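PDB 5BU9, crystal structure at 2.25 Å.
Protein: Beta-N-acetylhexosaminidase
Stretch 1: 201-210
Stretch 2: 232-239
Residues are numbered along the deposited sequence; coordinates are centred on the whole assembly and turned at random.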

# COMPACT_ATOMS: atom_id res chain seq x y z
N GLY A 201 12.20 16.53 -1.68
CA GLY A 201 13.14 16.84 -0.62
C GLY A 201 12.47 16.86 0.75
O GLY A 201 12.91 17.57 1.65
N VAL A 202 11.39 16.11 0.89
CA VAL A 202 10.72 16.02 2.19
C VAL A 202 11.54 15.20 3.15
O VAL A 202 11.85 14.03 2.91
CB VAL A 202 9.34 15.42 2.09
CG1 VAL A 202 8.79 15.28 3.50
CG2 VAL A 202 8.44 16.30 1.27
N VAL A 203 11.93 15.85 4.23
CA VAL A 203 12.81 15.26 5.23
C VAL A 203 12.07 15.28 6.56
O VAL A 203 11.59 16.34 6.98
CB VAL A 203 14.16 16.01 5.37
CG1 VAL A 203 14.94 15.46 6.62
CG2 VAL A 203 14.97 15.85 4.12
N ASP A 204 11.97 14.12 7.19
CA ASP A 204 11.53 14.00 8.58
C ASP A 204 12.81 14.05 9.43
O ASP A 204 13.70 13.20 9.27
CB ASP A 204 10.76 12.69 8.79
CG ASP A 204 10.48 12.37 10.27
OD1 ASP A 204 11.37 12.52 11.12
OD2 ASP A 204 9.36 11.90 10.58
N ASP A 205 12.90 15.03 10.33
CA ASP A 205 14.09 15.20 11.16
C ASP A 205 13.93 14.74 12.62
O ASP A 205 14.80 15.04 13.43
CB ASP A 205 14.55 16.67 11.15
CG ASP A 205 13.55 17.63 11.79
OD1 ASP A 205 12.38 17.24 12.01
OD2 ASP A 205 13.94 18.79 12.06
N VAL A 206 12.85 14.04 12.96
CA VAL A 206 12.57 13.71 14.37
C VAL A 206 12.25 12.24 14.61
O VAL A 206 12.47 11.75 15.71
CB VAL A 206 11.41 14.55 14.92
CG1 VAL A 206 11.85 15.99 15.12
CG2 VAL A 206 10.22 14.48 13.95
N THR A 207 11.72 11.54 13.60
CA THR A 207 11.35 10.13 13.75
C THR A 207 12.59 9.24 13.76
O THR A 207 13.29 9.19 12.74
CB THR A 207 10.37 9.67 12.61
OG1 THR A 207 9.18 10.47 12.61
CG2 THR A 207 10.01 8.19 12.73
N THR A 208 12.84 8.58 14.90
CA THR A 208 13.90 7.55 15.04
C THR A 208 13.30 6.15 14.97
O THR A 208 12.09 5.99 14.88
CB THR A 208 14.65 7.66 16.38
OG1 THR A 208 13.82 7.14 17.42
CG2 THR A 208 15.01 9.12 16.70
N ALA A 209 14.16 5.12 15.01
CA ALA A 209 13.72 3.72 15.03
C ALA A 209 12.97 3.39 16.33
O ALA A 209 12.24 2.41 16.39
CB ALA A 209 14.93 2.77 14.85
N ASP A 210 13.14 4.22 17.36
CA ASP A 210 12.45 4.05 18.66
C ASP A 210 11.15 4.86 18.74
O ASP A 210 10.45 4.79 19.75
CB ASP A 210 13.36 4.46 19.84
CG ASP A 210 14.68 3.69 19.90
OD1 ASP A 210 14.66 2.43 19.80
OD2 ASP A 210 15.74 4.34 20.03
N THR A 232 7.83 7.60 1.35
CA THR A 232 8.93 8.04 0.49
C THR A 232 9.69 9.22 1.09
O THR A 232 10.61 9.73 0.49
CB THR A 232 8.48 8.45 -0.92
OG1 THR A 232 7.49 9.45 -0.80
CG2 THR A 232 7.93 7.25 -1.70
N ALA A 233 9.31 9.64 2.29
CA ALA A 233 10.02 10.70 3.01
C ALA A 233 11.47 10.28 3.30
O ALA A 233 11.78 9.10 3.35
CB ALA A 233 9.29 11.03 4.32
N VAL A 234 12.35 11.26 3.48
CA VAL A 234 13.72 10.96 3.89
C VAL A 234 13.79 11.10 5.40
O VAL A 234 13.38 12.13 5.93
CB VAL A 234 14.74 11.87 3.20
CG1 VAL A 234 16.09 11.55 3.73
CG2 VAL A 234 14.71 11.67 1.68
N TYR A 235 14.26 10.07 6.09
CA TYR A 235 14.27 10.06 7.57
C TYR A 235 15.69 10.31 8.09
O TYR A 235 16.47 9.38 8.20
CB TYR A 235 13.71 8.73 8.13
CG TYR A 235 12.23 8.62 7.86
CD1 TYR A 235 11.75 8.24 6.61
CD2 TYR A 235 11.30 9.00 8.84
CE1 TYR A 235 10.36 8.22 6.33
CE2 TYR A 235 9.91 8.98 8.57
CZ TYR A 235 9.46 8.58 7.32
OH TYR A 235 8.12 8.53 7.06
N SER A 236 15.98 11.56 8.43
CA SER A 236 17.29 11.99 8.94
C SER A 236 17.87 11.10 10.02
O SER A 236 19.08 10.83 10.02
CB SER A 236 17.18 13.39 9.52
OG SER A 236 17.15 14.35 8.50
N GLN A 237 17.03 10.64 10.94
CA GLN A 237 17.54 9.95 12.14
C GLN A 237 17.59 8.44 11.99
O GLN A 237 17.91 7.73 12.95
CB GLN A 237 16.65 10.26 13.37
CG GLN A 237 16.29 11.73 13.52
CD GLN A 237 17.52 12.59 13.70
OE1 GLN A 237 18.46 12.20 14.39
NE2 GLN A 237 17.53 13.75 13.04
N ILE A 238 17.22 7.94 10.81
CA ILE A 238 17.22 6.50 10.54
C ILE A 238 18.10 6.25 9.34
O ILE A 238 19.10 5.55 9.44
CB ILE A 238 15.80 5.92 10.31
CG1 ILE A 238 14.87 6.27 11.48
CG2 ILE A 238 15.87 4.41 10.17
CD1 ILE A 238 13.39 5.95 11.21
N ASP A 239 17.74 6.82 8.19
CA ASP A 239 18.65 6.78 7.03
C ASP A 239 18.50 8.01 6.16
O ASP A 239 17.53 8.12 5.40
CB ASP A 239 18.40 5.53 6.20
CG ASP A 239 19.26 5.47 4.93
OD1 ASP A 239 20.27 6.18 4.81
OD2 ASP A 239 18.92 4.69 4.03
O HOH W 1 14.20 10.96 10.92
O HOH W 2 17.11 5.78 14.61

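Where the strands part, a water continues the ladder: water 1 accepts from Gln237 N (2.8 Å), lies within hydrogen-bonding reach of Thr207 O (2.7 Å) and Asp204 O (2.8 Å), and spans the 4.4 Å between Gln237 N and Thr207 O, too far to bond directly. Before this the chains run parallel, with Val203 beside Val234 and Asp204 beside Tyr235. Three hydrogen bonds stitch them: Val234 N to Val202 O (2.9 Å), Asp204 N to Val234 O (2.7 Å) and Ser236 N to Asp204 O (2.9 Å). Val234 uses both amide and carbonyl, as a parallel ladder requires.

Val203 and Val234 share one face, where beta-branched side chains suit extended backbone and Val203 CG2 lies 4.1 Å from Val234 CB. On the other face lie Asp204 and Tyr235. The buried carboxylate of Asp204 is well satisfied: OD1 accepts from Val206 N (2.8 Å) and Thr207 N (2.7 Å), while OD2 takes a very short bond from Thr207 OG1 (2.5 Å). Thr207 CB rests at the Tyr235 ring edge, 3.9 Å from CD2.

Beyond, Gln237 is long enough, and has the amide donor, to reach back: NE2 bonds weakly to Asp205 O (3.0 Å). Ile238 offers a long apolar side chain, its CD1 3.8 Å from Thr208 C. Water 2 joins Gln237 O (2.7 Å) to Ala209 N (3.0 Å).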